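Local coordinates for protein fructosamine deglycase FrlB (Bacillus subtilis, PDB 3EUA) that converts a range of fructosamine 6-phosphates to glucose 6-phosphate and a free amino acid, working as a homooctamer, at residues T284-D287 with D288-G292; L276-S280 with Y281-A285. All blocks are in the same frame, centred on the assembly; numbering follows the deposited sequence.

Contact 1: residues T284-D287 with D288-G292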
ATOM      1  N   THR A 284     -24.268  13.936 -12.892  1.00 26.96           N
ATOM      2  CA  THR A 284     -24.617  14.700 -14.083  1.00 27.34           C
ATOM      3  C   THR A 284     -24.155  16.169 -14.060  1.00 27.82           C
ATOM      4  O   THR A 284     -23.969  16.759 -15.136  1.00 28.74           O
ATOM      5  CB  THR A 284     -26.184  14.605 -14.360  1.00 27.30           C
ATOM      6  OG1 THR A 284     -26.928  15.231 -13.312  1.00 27.46           O
ATOM      7  CG2 THR A 284     -26.651  13.141 -14.465  1.00 27.33           C
ATOM      8  N   ALA A 285     -23.970  16.748 -12.868  1.00 27.76           N
ATOM      9  CA  ALA A 285     -23.486  18.130 -12.729  1.00 27.95           C
ATOM     10  C   ALA A 285     -21.960  18.180 -12.535  1.00 28.07           C
ATOM     11  O   ALA A 285     -21.397  19.250 -12.322  1.00 28.53           O
ATOM     12  CB  ALA A 285     -24.206  18.816 -11.571  1.00 28.01           C
ATOM     13  N   ILE A 286     -21.297  17.029 -12.583  1.00 27.91           N
ATOM     14  CA  ILE A 286     -19.855  16.960 -12.423  1.00 27.64           C
ATOM     15  C   ILE A 286     -19.235  16.743 -13.794  1.00 27.35           C
ATOM     16  O   ILE A 286     -19.730  15.906 -14.556  1.00 27.61           O
ATOM     17  CB  ILE A 286     -19.450  15.801 -11.488  1.00 27.66           C
ATOM     18  CG1 ILE A 286     -20.261  15.816 -10.175  1.00 28.54           C
ATOM     19  CG2 ILE A 286     -17.931  15.851 -11.235  1.00 26.02           C
ATOM     20  CD1 ILE A 286     -20.030  17.025  -9.336  1.00 27.42           C
ATOM     21  N   ASP A 287     -18.157  17.471 -14.107  1.00 26.99           N
ATOM     22  CA  ASP A 287     -17.472  17.335 -15.389  1.00 27.04           C
ATOM     23  C   ASP A 287     -16.804  15.952 -15.513  1.00 26.69           C
ATOM     24  O   ASP A 287     -16.243  15.428 -14.549  1.00 25.88           O
ATOM     25  CB  ASP A 287     -16.421  18.438 -15.529  1.00 26.97           C
ATOM     26  CG  ASP A 287     -15.918  18.602 -16.960  1.00 29.05           C
ATOM     27  OD1 ASP A 287     -16.628  19.243 -17.748  1.00 31.33           O
ATOM     28  OD2 ASP A 287     -14.792  18.180 -17.288  1.00 30.46           O
ATOM     29  N   ASP A 288     -16.879  15.365 -16.710  1.00 26.79           N
ATOM     30  CA  ASP A 288     -16.262  14.068 -16.987  1.00 27.01           C
ATOM     31  C   ASP A 288     -14.763  14.030 -16.651  1.00 26.59           C
ATOM     32  O   ASP A 288     -14.235  12.975 -16.267  1.00 26.37           O
ATOM     33  CB  ASP A 288     -16.434  13.691 -18.481  1.00 27.79           C
ATOM     34  CG  ASP A 288     -17.880  13.321 -18.871  1.00 30.60           C
ATOM     35  OD1 ASP A 288     -18.744  13.201 -17.980  1.00 34.92           O
ATOM     36  OD2 ASP A 288     -18.168  13.135 -20.098  1.00 34.77           O
ATOM     37  N   SER A 289     -14.077  15.159 -16.807  1.00 25.47           N
ATOM     38  CA  SER A 289     -12.644  15.226 -16.526  1.00 24.72           C
ATOM     39  C   SER A 289     -12.275  14.938 -15.065  1.00 24.34           C
ATOM     40  O   SER A 289     -11.150  14.559 -14.771  1.00 24.90           O
ATOM     41  CB  SER A 289     -12.121  16.612 -16.924  1.00 24.87           C
ATOM     42  OG  SER A 289     -12.736  17.658 -16.190  1.00 23.33           O
ATOM     43  N   VAL A 290     -13.229  15.092 -14.153  1.00 23.53           N
ATOM     44  CA  VAL A 290     -12.974  14.895 -12.730  1.00 22.81           C
ATOM     45  C   VAL A 290     -13.938  13.922 -12.012  1.00 22.60           C
ATOM     46  O   VAL A 290     -13.753  13.713 -10.810  1.00 22.34           O
ATOM     47  CB  VAL A 290     -12.964  16.283 -11.994  1.00 22.74           C
ATOM     48  CG1 VAL A 290     -11.853  17.170 -12.530  1.00 22.64           C
ATOM     49  CG2 VAL A 290     -14.296  17.011 -12.131  1.00 22.16           C
ATOM     50  N   LYS A 291     -14.931  13.317 -12.698  1.00 22.34           N
ATOM     51  CA  LYS A 291     -15.856  12.352 -12.044  1.00 22.43           C
ATOM     52  C   LYS A 291     -15.112  11.214 -11.323  1.00 21.54           C
ATOM     53  O   LYS A 291     -15.445  10.800 -10.191  1.00 20.14           O
ATOM     54  CB  LYS A 291     -16.802  11.649 -13.034  1.00 22.61           C
ATOM     55  CG  LYS A 291     -17.825  12.445 -13.778  1.00 24.82           C
ATOM     56  CD  LYS A 291     -18.854  11.443 -14.338  1.00 24.85           C
ATOM     57  CE  LYS A 291     -19.686  11.974 -15.524  1.00 29.79           C
ATOM     58  NZ  LYS A 291     -20.409  13.228 -15.298  1.00 32.83           N
ATOM     59  N   GLY A 292     -14.060  10.718 -11.969  1.00 20.62           N
ATOM     60  CA  GLY A 292     -13.295   9.606 -11.406  1.00 19.69           C
ATOM     61  C   GLY A 292     -12.537   9.999 -10.161  1.00 19.45           C
ATOM     62  O   GLY A 292     -12.342   9.166  -9.246  1.00 18.76           O
TER
HETATM   63  O   HOH W   1     -18.514  16.506 -18.687  1.00 36.02           O

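Contact 2: residues L276-S280 with Y281-A285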
ATOM      1  N   LEU A 276     -21.314  -1.058  -3.426  1.00 20.26           N
ATOM      2  CA  LEU A 276     -21.570   0.386  -3.572  1.00 20.69           C
ATOM      3  C   LEU A 276     -20.987   0.765  -4.898  1.00 20.58           C
ATOM      4  O   LEU A 276     -19.760   0.719  -5.085  1.00 20.06           O
ATOM      5  CB  LEU A 276     -20.900   1.228  -2.473  1.00 20.85           C
ATOM      6  CG  LEU A 276     -21.562   1.222  -1.107  1.00 22.05           C
ATOM      7  CD1 LEU A 276     -21.356  -0.123  -0.424  1.00 22.93           C
ATOM      8  CD2 LEU A 276     -20.959   2.382  -0.314  1.00 23.50           C
ATOM      9  N   ASP A 277     -21.858   1.104  -5.841  1.00 20.79           N
ATOM     10  CA  ASP A 277     -21.416   1.453  -7.190  1.00 21.00           C
ATOM     11  C   ASP A 277     -21.696   2.925  -7.445  1.00 20.62           C
ATOM     12  O   ASP A 277     -22.860   3.345  -7.497  1.00 20.69           O
ATOM     13  CB  ASP A 277     -22.134   0.566  -8.229  1.00 21.22           C
ATOM     14  CG  ASP A 277     -21.658   0.801  -9.683  1.00 22.22           C
ATOM     15  OD1 ASP A 277     -20.909   1.765  -9.981  1.00 22.69           O
ATOM     16  OD2 ASP A 277     -22.057   0.001 -10.556  1.00 25.43           O
ATOM     17  N   ALA A 278     -20.625   3.702  -7.607  1.00 20.20           N
ATOM     18  CA  ALA A 278     -20.707   5.133  -7.854  1.00 20.47           C
ATOM     19  C   ALA A 278     -21.502   5.470  -9.126  1.00 20.94           C
ATOM     20  O   ALA A 278     -22.053   6.555  -9.266  1.00 20.89           O
ATOM     21  CB  ALA A 278     -19.311   5.722  -7.952  1.00 21.01           C
ATOM     22  N   ALA A 279     -21.529   4.541 -10.062  1.00 21.42           N
ATOM     23  CA  ALA A 279     -22.294   4.748 -11.288  1.00 21.83           C
ATOM     24  C   ALA A 279     -23.792   4.863 -11.007  1.00 22.35           C
ATOM     25  O   ALA A 279     -24.520   5.431 -11.833  1.00 22.33           O
ATOM     26  CB  ALA A 279     -21.986   3.655 -12.285  1.00 21.20           C
ATOM     27  N   SER A 280     -24.254   4.363  -9.853  1.00 23.48           N
ATOM     28  CA  SER A 280     -25.669   4.448  -9.466  1.00 24.04           C
ATOM     29  C   SER A 280     -26.026   5.811  -8.866  1.00 24.31           C
ATOM     30  O   SER A 280     -27.194   6.061  -8.628  1.00 24.11           O
ATOM     31  CB  SER A 280     -26.037   3.310  -8.512  1.00 24.14           C
ATOM     32  OG  SER A 280     -25.391   3.446  -7.262  1.00 24.94           O
ATOM     33  N   TYR A 281     -25.033   6.674  -8.618  1.00 24.37           N
ATOM     34  CA  TYR A 281     -25.262   8.000  -8.076  1.00 24.71           C
ATOM     35  C   TYR A 281     -25.348   9.012  -9.206  1.00 25.34           C
ATOM     36  O   TYR A 281     -25.048   8.694 -10.361  1.00 25.16           O
ATOM     37  CB  TYR A 281     -24.172   8.371  -7.040  1.00 24.72           C
ATOM     38  CG  TYR A 281     -23.948   7.300  -5.991  1.00 24.59           C
ATOM     39  CD1 TYR A 281     -25.016   6.596  -5.429  1.00 25.02           C
ATOM     40  CD2 TYR A 281     -22.678   7.027  -5.520  1.00 25.90           C
ATOM     41  CE1 TYR A 281     -24.814   5.608  -4.469  1.00 25.66           C
ATOM     42  CE2 TYR A 281     -22.459   6.032  -4.530  1.00 25.98           C
ATOM     43  CZ  TYR A 281     -23.528   5.334  -4.021  1.00 24.84           C
ATOM     44  OH  TYR A 281     -23.320   4.371  -3.073  1.00 24.63           O
ATOM     45  N   ASP A 282     -25.753  10.238  -8.876  1.00 26.30           N
ATOM     46  CA  ASP A 282     -25.943  11.298  -9.873  1.00 26.60           C
ATOM     47  C   ASP A 282     -24.751  12.239 -10.006  1.00 26.39           C
ATOM     48  O   ASP A 282     -24.609  13.161  -9.215  1.00 26.91           O
ATOM     49  CB  ASP A 282     -27.200  12.077  -9.482  1.00 26.19           C
ATOM     50  CG  ASP A 282     -27.549  13.180 -10.457  1.00 28.32           C
ATOM     51  OD1 ASP A 282     -26.800  13.374 -11.441  1.00 28.07           O
ATOM     52  OD2 ASP A 282     -28.580  13.865 -10.226  1.00 30.19           O
ATOM     53  N   PHE A 283     -23.923  12.013 -11.020  1.00 26.19           N
ATOM     54  CA  PHE A 283     -22.765  12.848 -11.313  1.00 26.16           C
ATOM     55  C   PHE A 283     -23.005  13.700 -12.546  1.00 26.51           C
ATOM     56  O   PHE A 283     -22.064  14.169 -13.161  1.00 27.32           O
ATOM     57  CB  PHE A 283     -21.522  11.966 -11.520  1.00 26.11           C
ATOM     58  CG  PHE A 283     -20.971  11.363 -10.230  1.00 24.74           C
ATOM     59  CD1 PHE A 283     -21.504  10.194  -9.701  1.00 25.36           C
ATOM     60  CD2 PHE A 283     -19.904  11.950  -9.585  1.00 25.37           C
ATOM     61  CE1 PHE A 283     -20.998   9.659  -8.526  1.00 25.38           C
ATOM     62  CE2 PHE A 283     -19.399  11.423  -8.424  1.00 23.31           C
ATOM     63  CZ  PHE A 283     -19.944  10.285  -7.889  1.00 24.66           C
ATOM     64  N   THR A 284     -24.268  13.936 -12.892  1.00 26.96           N
ATOM     65  CA  THR A 284     -24.617  14.700 -14.083  1.00 27.34           C
ATOM     66  C   THR A 284     -24.155  16.169 -14.060  1.00 27.82           C
ATOM     67  O   THR A 284     -23.969  16.759 -15.136  1.00 28.74           O
ATOM     68  CB  THR A 284     -26.184  14.605 -14.360  1.00 27.30           C
ATOM     69  OG1 THR A 284     -26.928  15.231 -13.312  1.00 27.46           O
ATOM     70  CG2 THR A 284     -26.651  13.141 -14.465  1.00 27.33           C
ATOM     71  N   ALA A 285     -23.970  16.748 -12.868  1.00 27.76           N
ATOM     72  CA  ALA A 285     -23.486  18.130 -12.729  1.00 27.95           C
ATOM     73  C   ALA A 285     -21.960  18.180 -12.535  1.00 28.07           C
ATOM     74  O   ALA A 285     -21.397  19.250 -12.322  1.00 28.53           O
ATOM     75  CB  ALA A 285     -24.206  18.816 -11.571  1.00 28.01           C
TER

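Contact 1: residues T284-D287 with D288-G292
K291 NZ donates to the backbone oxygen I286 O at 2.9 Å, meeting it at a C=O...N angle of 153° and somewhat off the carbonyl plane. The same ammonium forms a salt bridge with D288 OD1 at 3.2 Å and a hydrogen bond with F283 O, so three oxygens grip it. The lysine chain reaches them by bending at its last torsion (chi4 -55°). D287 sits at the N-cap of the helix that follows. With CG anti to the backbone N (chi1 -165°), its OD2 accepts from S289 N at 3.1 Å, the donor standing above the carboxylate plane. S289 OG is modelled only 2.4 Å from D287 OD2, so close that the length of this second bond is doubtful. V290 N bonds to D287 O at 3.1 Å, while the bond from K291 N to the same oxygen is weak. A water accepts from D288 N at 2.8 Å. Beyond these polar bonds, I286 CG2 packs on V290 CG2 at 3.9 Å, the two side chains crossing at about a right angle. The turn thus leads the loop after strand 273-277 into helix 288-313, with helix 158-190 alongside: Q167 touches A285 and I286, and Q160 touches D287 and S289.

Contact 2: residues L276-S280 with Y281-A285
An Asx turn at D277 opens the 3-10 segment 278-280, over which the Y281 ring folds back at the end of strand 273-277. D277 OD1 accepts from A279 N at 2.8 Å and also forms a salt bridge with R256. The carbonyl oxygen D277 O takes both S280 N, at 2.9 Å, and S280 OG, nearly in line with its C=O bond. The turn closes with Y281 N donating to A278 O at 3.1 Å. With CG beside its own backbone N (chi1 -50°), Y281 lays one ring face over D277 O, which stands 3.9 Å from the ring plane above its centre. S280 OG approaches the ring obliquely, 3.6 Å from Y281 CE1, and Y281 CD2 lies 3.6 Å from A278 CA. Y281 OH passes beside L276 CB and hydrogen-bonds to E179. Replacing this tyrosine with alanine is likely to leave E179 without its hydroxyl partner and to uncover the D277 carbonyl oxygen that the ring now covers. Further on, F283 CE1 comes within 3.4 Å of A278 O, and a second Asx turn joins D282 OD1 to T284 N, with T284 OG1 on the syn lone pair of the same oxygen. Strand 273-277 pairs with 246-250 here, while Y281 touches V298 of helix 288-313 and also A175 and Q178 of helix 158-190.

Contacts 1 and 2 are successive stages of one connection, from strand 273-277, outermost within this chain in the four-stranded parallel sheet, to helix 288-313; the segments of both contacts belong to the second SIS region. Their centres lie 10 Å apart and they share T284 and A285. A direct tie between them is a probable hydrogen bond of 2.9 Å from K291 NZ to F283 O, which links the first turn of the helix back to the loop of contact 2. L252 adds a common neighbour, touching A278, A279 and F283 in contact 2 and K291 in contact 1. Both centres are about 18 Å from the centre of the chain, and both are local structure of the strand-to-helix connection, a turn after the strand and a cap at the helix.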